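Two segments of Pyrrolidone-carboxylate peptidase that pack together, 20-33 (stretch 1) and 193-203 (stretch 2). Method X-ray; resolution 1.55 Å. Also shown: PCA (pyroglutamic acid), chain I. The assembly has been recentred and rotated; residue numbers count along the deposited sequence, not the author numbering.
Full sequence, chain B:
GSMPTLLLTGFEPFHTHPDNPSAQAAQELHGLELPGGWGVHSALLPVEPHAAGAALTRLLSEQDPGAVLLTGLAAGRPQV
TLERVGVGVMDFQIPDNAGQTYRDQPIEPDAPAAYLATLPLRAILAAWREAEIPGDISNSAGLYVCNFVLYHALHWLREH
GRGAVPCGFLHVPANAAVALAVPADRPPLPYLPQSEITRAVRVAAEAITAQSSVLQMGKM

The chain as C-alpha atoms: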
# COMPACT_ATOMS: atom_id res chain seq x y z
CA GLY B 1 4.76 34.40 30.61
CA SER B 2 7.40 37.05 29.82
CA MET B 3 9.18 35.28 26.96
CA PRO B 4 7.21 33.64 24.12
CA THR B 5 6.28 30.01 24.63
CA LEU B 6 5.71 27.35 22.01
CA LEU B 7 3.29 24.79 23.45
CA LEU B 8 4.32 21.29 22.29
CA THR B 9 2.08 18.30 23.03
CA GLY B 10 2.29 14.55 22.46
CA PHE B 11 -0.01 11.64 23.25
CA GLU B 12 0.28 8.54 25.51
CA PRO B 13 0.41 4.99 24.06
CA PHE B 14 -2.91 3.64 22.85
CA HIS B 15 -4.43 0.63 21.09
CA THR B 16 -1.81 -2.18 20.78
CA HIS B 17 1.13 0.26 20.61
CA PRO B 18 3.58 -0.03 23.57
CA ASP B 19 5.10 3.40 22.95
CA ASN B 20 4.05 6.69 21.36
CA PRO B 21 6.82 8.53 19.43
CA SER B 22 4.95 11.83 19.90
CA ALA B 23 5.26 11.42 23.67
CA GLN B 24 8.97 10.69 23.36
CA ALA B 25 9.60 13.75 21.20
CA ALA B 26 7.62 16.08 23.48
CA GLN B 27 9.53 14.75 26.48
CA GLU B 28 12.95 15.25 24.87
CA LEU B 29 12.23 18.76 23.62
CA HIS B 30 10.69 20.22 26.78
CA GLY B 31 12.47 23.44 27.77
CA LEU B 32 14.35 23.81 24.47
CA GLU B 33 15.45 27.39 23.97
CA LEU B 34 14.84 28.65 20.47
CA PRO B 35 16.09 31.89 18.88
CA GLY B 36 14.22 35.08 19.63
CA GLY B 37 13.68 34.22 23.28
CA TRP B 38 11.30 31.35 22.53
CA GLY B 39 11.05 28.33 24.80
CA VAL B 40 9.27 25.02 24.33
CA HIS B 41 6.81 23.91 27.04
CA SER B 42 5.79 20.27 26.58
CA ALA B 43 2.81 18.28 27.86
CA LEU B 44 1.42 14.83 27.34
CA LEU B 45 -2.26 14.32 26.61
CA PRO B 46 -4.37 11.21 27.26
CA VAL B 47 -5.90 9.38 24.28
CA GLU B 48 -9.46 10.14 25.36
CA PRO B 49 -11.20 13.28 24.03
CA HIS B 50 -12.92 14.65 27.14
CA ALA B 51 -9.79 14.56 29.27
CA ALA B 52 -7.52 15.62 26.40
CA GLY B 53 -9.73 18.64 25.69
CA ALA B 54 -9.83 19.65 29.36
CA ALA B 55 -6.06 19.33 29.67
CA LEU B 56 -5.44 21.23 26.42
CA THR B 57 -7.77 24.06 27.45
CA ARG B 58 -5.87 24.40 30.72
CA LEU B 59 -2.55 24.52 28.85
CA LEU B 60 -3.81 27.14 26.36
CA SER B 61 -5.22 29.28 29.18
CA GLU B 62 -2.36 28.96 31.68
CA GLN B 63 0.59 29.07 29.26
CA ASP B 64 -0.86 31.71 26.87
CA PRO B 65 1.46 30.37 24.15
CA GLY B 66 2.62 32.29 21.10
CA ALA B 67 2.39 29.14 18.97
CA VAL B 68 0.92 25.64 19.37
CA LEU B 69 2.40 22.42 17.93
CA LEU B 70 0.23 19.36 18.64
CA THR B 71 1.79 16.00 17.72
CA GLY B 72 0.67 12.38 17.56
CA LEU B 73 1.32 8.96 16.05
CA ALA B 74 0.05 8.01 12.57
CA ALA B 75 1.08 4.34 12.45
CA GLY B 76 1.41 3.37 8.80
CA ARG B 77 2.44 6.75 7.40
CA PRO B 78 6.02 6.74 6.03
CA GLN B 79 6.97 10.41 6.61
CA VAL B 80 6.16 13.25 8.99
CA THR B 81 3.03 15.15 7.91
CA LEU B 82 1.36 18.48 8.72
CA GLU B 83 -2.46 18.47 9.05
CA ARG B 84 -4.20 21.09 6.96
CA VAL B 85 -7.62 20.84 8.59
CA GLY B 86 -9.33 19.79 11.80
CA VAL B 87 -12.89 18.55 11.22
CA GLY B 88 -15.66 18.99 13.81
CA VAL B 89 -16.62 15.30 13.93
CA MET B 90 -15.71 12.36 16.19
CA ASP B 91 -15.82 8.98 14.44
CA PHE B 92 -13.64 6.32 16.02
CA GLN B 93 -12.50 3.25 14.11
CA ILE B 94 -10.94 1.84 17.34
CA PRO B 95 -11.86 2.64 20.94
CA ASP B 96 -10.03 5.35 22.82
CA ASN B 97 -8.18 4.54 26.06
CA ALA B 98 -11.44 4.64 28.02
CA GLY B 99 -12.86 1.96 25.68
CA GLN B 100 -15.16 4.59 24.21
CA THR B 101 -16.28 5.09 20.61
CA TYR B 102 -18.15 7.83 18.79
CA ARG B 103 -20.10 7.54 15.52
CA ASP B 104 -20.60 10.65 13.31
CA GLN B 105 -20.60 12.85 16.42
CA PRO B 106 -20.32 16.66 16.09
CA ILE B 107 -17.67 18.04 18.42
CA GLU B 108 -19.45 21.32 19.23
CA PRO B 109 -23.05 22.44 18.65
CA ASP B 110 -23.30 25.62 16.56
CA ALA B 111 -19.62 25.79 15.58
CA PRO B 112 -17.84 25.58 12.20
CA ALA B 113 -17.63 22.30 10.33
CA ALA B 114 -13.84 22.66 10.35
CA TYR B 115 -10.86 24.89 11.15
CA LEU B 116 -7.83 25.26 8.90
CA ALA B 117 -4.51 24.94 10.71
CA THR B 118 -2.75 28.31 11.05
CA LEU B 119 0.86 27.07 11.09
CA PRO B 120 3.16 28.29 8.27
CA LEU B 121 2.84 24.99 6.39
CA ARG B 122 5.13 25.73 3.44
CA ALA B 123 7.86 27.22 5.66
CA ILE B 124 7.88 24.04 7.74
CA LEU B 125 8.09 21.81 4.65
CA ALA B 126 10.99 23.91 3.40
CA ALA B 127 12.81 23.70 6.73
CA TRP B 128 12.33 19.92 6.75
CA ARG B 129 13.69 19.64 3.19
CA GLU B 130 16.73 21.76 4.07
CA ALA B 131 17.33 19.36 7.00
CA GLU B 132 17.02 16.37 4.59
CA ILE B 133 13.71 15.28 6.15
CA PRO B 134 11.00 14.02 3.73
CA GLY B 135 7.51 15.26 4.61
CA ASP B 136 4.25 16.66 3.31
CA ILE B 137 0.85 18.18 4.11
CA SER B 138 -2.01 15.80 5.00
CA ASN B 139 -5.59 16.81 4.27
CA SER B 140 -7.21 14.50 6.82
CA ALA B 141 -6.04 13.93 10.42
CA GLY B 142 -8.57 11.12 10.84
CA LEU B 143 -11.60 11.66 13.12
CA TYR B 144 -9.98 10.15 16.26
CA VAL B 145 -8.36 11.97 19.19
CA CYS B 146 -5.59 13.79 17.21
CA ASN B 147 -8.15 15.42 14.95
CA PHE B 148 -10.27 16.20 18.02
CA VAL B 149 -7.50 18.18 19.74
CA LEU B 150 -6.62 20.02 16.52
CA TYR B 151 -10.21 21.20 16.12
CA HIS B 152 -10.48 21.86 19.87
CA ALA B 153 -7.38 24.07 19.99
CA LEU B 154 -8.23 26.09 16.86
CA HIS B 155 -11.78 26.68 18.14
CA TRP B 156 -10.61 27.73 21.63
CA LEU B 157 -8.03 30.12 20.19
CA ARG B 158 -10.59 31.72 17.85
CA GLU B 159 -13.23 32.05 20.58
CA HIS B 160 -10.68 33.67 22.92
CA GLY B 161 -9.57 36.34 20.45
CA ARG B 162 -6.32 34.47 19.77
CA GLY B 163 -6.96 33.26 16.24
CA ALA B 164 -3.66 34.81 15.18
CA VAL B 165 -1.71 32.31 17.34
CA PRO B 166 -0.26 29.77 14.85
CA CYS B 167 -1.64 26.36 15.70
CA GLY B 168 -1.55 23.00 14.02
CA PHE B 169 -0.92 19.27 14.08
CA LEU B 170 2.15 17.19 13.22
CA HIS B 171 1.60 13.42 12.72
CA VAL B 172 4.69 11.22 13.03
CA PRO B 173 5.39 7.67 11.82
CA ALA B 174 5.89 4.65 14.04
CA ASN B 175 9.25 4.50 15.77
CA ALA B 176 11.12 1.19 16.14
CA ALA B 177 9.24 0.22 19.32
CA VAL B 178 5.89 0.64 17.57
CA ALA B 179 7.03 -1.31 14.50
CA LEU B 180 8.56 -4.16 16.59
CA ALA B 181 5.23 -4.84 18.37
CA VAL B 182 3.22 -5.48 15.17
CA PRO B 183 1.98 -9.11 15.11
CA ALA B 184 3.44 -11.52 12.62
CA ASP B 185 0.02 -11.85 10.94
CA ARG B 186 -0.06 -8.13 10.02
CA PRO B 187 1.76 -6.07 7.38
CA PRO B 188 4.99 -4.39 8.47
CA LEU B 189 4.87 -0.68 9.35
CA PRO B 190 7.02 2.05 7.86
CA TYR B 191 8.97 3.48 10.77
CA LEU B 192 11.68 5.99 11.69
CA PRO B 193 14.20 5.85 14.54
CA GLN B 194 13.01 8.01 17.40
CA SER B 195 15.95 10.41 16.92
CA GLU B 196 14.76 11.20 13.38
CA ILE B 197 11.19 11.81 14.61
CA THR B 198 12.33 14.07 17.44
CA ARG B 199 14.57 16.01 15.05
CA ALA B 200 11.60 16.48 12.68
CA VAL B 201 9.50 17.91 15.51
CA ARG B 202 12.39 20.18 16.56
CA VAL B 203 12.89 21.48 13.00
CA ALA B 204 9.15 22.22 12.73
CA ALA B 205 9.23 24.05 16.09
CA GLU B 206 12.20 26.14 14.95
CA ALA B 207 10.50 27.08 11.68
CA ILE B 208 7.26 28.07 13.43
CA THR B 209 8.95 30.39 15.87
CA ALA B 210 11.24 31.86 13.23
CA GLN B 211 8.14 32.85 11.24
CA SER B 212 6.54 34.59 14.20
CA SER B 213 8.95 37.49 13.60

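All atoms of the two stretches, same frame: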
# COMPACT_ATOMS: atom_id res chain seq x y z
N ASN B 20 4.59 5.67 22.27
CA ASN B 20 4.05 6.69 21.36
C ASN B 20 5.20 7.63 21.03
O ASN B 20 5.70 8.33 21.94
CB ASN B 20 2.86 7.43 21.96
CG ASN B 20 2.13 8.24 20.93
OD1 ASN B 20 2.75 8.89 20.10
ND2 ASN B 20 0.80 8.23 20.99
N PRO B 21 5.68 7.65 19.78
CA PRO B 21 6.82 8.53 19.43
C PRO B 21 6.51 10.01 19.65
O PRO B 21 7.46 10.78 19.81
CB PRO B 21 7.11 8.22 17.96
CG PRO B 21 5.96 7.35 17.48
CD PRO B 21 5.28 6.76 18.66
N SER B 22 5.25 10.42 19.63
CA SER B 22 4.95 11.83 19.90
C SER B 22 5.19 12.15 21.37
O SER B 22 5.70 13.23 21.70
CB SER B 22 3.50 12.17 19.46
OG SER B 22 2.50 11.58 20.29
N ALA B 23 4.90 11.21 22.27
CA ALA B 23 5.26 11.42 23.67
C ALA B 23 6.76 11.54 23.85
O ALA B 23 7.24 12.38 24.63
CB ALA B 23 4.73 10.28 24.53
N GLN B 24 7.51 10.65 23.20
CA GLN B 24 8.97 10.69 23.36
C GLN B 24 9.54 12.01 22.87
O GLN B 24 10.46 12.55 23.49
CB GLN B 24 9.60 9.53 22.59
CG GLN B 24 9.17 8.17 23.05
CD GLN B 24 9.86 7.75 24.29
OE1 GLN B 24 10.79 8.44 24.76
NE2 GLN B 24 9.41 6.64 24.89
N ALA B 25 9.07 12.49 21.73
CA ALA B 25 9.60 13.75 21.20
C ALA B 25 9.24 14.92 22.10
O ALA B 25 10.08 15.80 22.33
CB ALA B 25 9.06 13.97 19.79
N ALA B 26 7.99 14.98 22.58
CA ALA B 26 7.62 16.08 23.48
C ALA B 26 8.48 16.04 24.72
O ALA B 26 8.96 17.09 25.20
CB ALA B 26 6.13 16.01 23.85
N GLN B 27 8.72 14.85 25.28
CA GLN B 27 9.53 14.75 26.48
C GLN B 27 10.95 15.25 26.25
O GLN B 27 11.51 15.98 27.09
CB GLN B 27 9.54 13.31 27.00
CG GLN B 27 9.88 13.19 28.50
CD GLN B 27 8.69 13.60 29.40
OE1 GLN B 27 7.54 13.61 28.96
NE2 GLN B 27 8.96 13.82 30.69
N GLU B 28 11.56 14.87 25.11
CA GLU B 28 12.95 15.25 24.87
C GLU B 28 13.11 16.73 24.60
O GLU B 28 14.17 17.30 24.94
CB GLU B 28 13.50 14.50 23.66
CG GLU B 28 13.66 13.01 23.77
CD GLU B 28 14.40 12.50 22.52
OE1 GLU B 28 15.54 13.00 22.28
OE2 GLU B 28 13.84 11.67 21.77
N LEU B 29 12.09 17.38 24.03
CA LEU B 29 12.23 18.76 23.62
C LEU B 29 11.73 19.75 24.66
O LEU B 29 11.94 20.96 24.51
CB LEU B 29 11.51 18.98 22.28
CG LEU B 29 12.15 18.17 21.14
CD1 LEU B 29 11.24 18.27 19.90
CD2 LEU B 29 13.58 18.64 20.79
N HIS B 30 11.14 19.27 25.77
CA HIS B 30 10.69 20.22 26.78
C HIS B 30 11.82 21.15 27.24
O HIS B 30 12.91 20.70 27.57
CB HIS B 30 10.13 19.52 28.03
CG HIS B 30 9.76 20.48 29.11
ND1 HIS B 30 8.73 21.40 28.94
CD2 HIS B 30 10.30 20.73 30.33
CE1 HIS B 30 8.64 22.15 30.02
NE2 HIS B 30 9.57 21.76 30.89
N GLY B 31 11.51 22.45 27.32
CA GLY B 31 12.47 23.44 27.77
C GLY B 31 13.47 23.91 26.73
O GLY B 31 14.30 24.78 27.05
N LEU B 32 13.42 23.37 25.51
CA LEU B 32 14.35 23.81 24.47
C LEU B 32 14.24 25.31 24.27
O LEU B 32 13.13 25.86 24.14
CB LEU B 32 14.06 23.08 23.15
CG LEU B 32 14.93 23.46 21.95
CD1 LEU B 32 16.37 23.02 22.11
CD2 LEU B 32 14.25 22.86 20.69
N GLU B 33 15.39 25.98 24.29
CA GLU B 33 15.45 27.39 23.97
C GLU B 33 15.63 27.54 22.48
O GLU B 33 16.55 26.95 21.90
CB GLU B 33 16.58 28.07 24.73
CG GLU B 33 16.28 28.25 26.21
CD GLU B 33 17.36 29.07 26.90
OE1 GLU B 33 18.51 28.57 26.98
OE2 GLU B 33 17.08 30.22 27.31
N PRO B 193 13.62 5.82 13.19
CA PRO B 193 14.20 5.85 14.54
C PRO B 193 13.68 7.06 15.29
O PRO B 193 13.44 8.12 14.70
CB PRO B 193 15.71 5.98 14.29
CG PRO B 193 15.89 5.38 12.85
CD PRO B 193 14.66 5.89 12.15
N GLN B 194 13.55 6.91 16.61
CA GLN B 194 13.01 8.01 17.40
C GLN B 194 13.82 9.30 17.20
O GLN B 194 13.26 10.40 17.20
CB GLN B 194 12.94 7.64 18.89
CG GLN B 194 12.36 8.77 19.73
CD GLN B 194 10.90 9.03 19.38
OE1 GLN B 194 10.11 8.09 19.31
NE2 GLN B 194 10.54 10.30 19.17
N SER B 195 15.15 9.18 17.05
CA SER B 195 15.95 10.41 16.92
C SER B 195 15.61 11.19 15.66
O SER B 195 15.67 12.42 15.66
CB SER B 195 17.44 10.09 16.93
OG SER B 195 17.83 9.13 15.95
N GLU B 196 15.22 10.50 14.58
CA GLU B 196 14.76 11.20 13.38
C GLU B 196 13.43 11.89 13.61
O GLU B 196 13.22 13.02 13.16
CB GLU B 196 14.69 10.17 12.24
CG GLU B 196 14.04 10.72 10.92
CD GLU B 196 14.97 11.57 10.08
OE1 GLU B 196 16.08 11.95 10.57
OE2 GLU B 196 14.67 11.82 8.87
N ILE B 197 12.49 11.22 14.29
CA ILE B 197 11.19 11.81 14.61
C ILE B 197 11.36 13.04 15.48
O ILE B 197 10.79 14.11 15.19
CB ILE B 197 10.28 10.76 15.28
CG1 ILE B 197 9.97 9.64 14.29
CG2 ILE B 197 8.99 11.41 15.79
CD1 ILE B 197 9.28 8.40 14.95
N THR B 198 12.12 12.91 16.57
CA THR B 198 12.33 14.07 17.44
C THR B 198 12.96 15.23 16.68
O THR B 198 12.57 16.40 16.88
CB THR B 198 13.21 13.66 18.64
OG1 THR B 198 12.50 12.69 19.41
CG2 THR B 198 13.56 14.84 19.56
N ARG B 199 13.96 14.96 15.85
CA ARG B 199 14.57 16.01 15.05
C ARG B 199 13.55 16.67 14.13
O ARG B 199 13.58 17.90 13.96
CB ARG B 199 15.73 15.44 14.24
CG ARG B 199 16.57 16.55 13.59
CD ARG B 199 17.84 15.98 12.99
NE ARG B 199 17.58 15.00 11.92
CZ ARG B 199 17.61 15.29 10.61
NH1 ARG B 199 17.89 16.52 10.17
NH2 ARG B 199 17.40 14.34 9.70
N ALA B 200 12.63 15.89 13.54
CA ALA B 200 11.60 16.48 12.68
C ALA B 200 10.71 17.42 13.47
O ALA B 200 10.33 18.50 12.98
CB ALA B 200 10.76 15.37 12.01
N VAL B 201 10.33 17.03 14.68
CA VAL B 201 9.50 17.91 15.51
C VAL B 201 10.26 19.18 15.87
O VAL B 201 9.70 20.29 15.82
CB VAL B 201 9.01 17.14 16.76
CG1 VAL B 201 8.20 18.03 17.69
CG2 VAL B 201 8.16 15.95 16.30
N ARG B 202 11.54 19.04 16.21
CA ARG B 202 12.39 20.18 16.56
C ARG B 202 12.51 21.15 15.39
O ARG B 202 12.36 22.37 15.56
CB ARG B 202 13.78 19.68 16.95
CG ARG B 202 14.70 20.86 17.36
CD ARG B 202 16.11 20.44 17.70
NE ARG B 202 16.93 21.61 18.03
CZ ARG B 202 17.95 21.60 18.90
NH1 ARG B 202 18.25 20.48 19.54
NH2 ARG B 202 18.65 22.71 19.13
N VAL B 203 12.76 20.63 14.19
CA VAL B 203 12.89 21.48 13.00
C VAL B 203 11.58 22.22 12.72
O VAL B 203 11.60 23.42 12.37
CB VAL B 203 13.38 20.63 11.80
CG1 VAL B 203 13.35 21.41 10.47
CG2 VAL B 203 14.81 20.21 12.07
N PCA I . -2.58 8.99 17.31
CA PCA I . -4.03 8.84 17.38
CB PCA I . -4.46 9.21 18.81
CG PCA I . -3.20 9.43 19.65
CD PCA I . -2.10 9.34 18.62
OE PCA I . -0.92 9.54 18.93
C PCA I . -4.70 9.67 16.27
O PCA I . -5.81 10.19 16.40
OXT PCA I . -4.09 9.88 15.18

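Polar side chains can be buried between packed helices provided that each donor and acceptor finds a partner, and the contact between helices 21-29 and 194-203 of pyrrolidone-carboxylate peptidase illustrates how this is done. The axes approach to 9.0 Å and cross at -61°, with the backbones nearest where Ala25 CA lies 4.7 Å from Thr198 CA; the small methyl of Ala25 faces the second helix here.

Around this point runs a short polar chain. The side chain of Gln194 fits as a knob among Pro21, Gln24, Ala25 and Glu28, and its amide nitrogen serves two acceptors. Gln194 NE2 donates to Pro21 O at 3.2 Å, a carbonyl that also accepts from Ala25 N (3.0 Å) within its own helix, and to Thr198 OG1 at 3.1 Å, the latter nearly linear at 175°. Having accepted this bond, Thr198 OG1 in turn donates a hydrogen bond to Glu28 OE2, 2.9 Å away. The hydroxyl is thus used in both directions, and the chain ends on a carboxylate at the exposed margin. Gln194 OE1 is satisfied elsewhere in the structure.

Apolar contacts flank the network. Pro21 CB meets Ile197 CD1 at 3.7 Å, while Leu29 CD1 reaches Val201 CG1 at 3.8 Å. At the helix end, a type II turn from Leu29 to Leu32, closed by Leu32 N donating to Leu29 O (3.0 Å), returns a leucine to the contact: Leu32 CD1 lies over one face of the Arg202 guanidinium, 3.8 Å from Arg202 NH2, leaving the in-plane N-H groups free to bond elsewhere, as Arg202 NE does.

The same economy governs the helix start. Asn20 OD1 caps Ser22 N (3.0 Å) and also accepts from Ser22 OG (2.7 Å), while Asn20 ND2 donates to OE of the bound pyroglutamic acid at 3.0 Å, so one amide both caps the helix and binds the ligand.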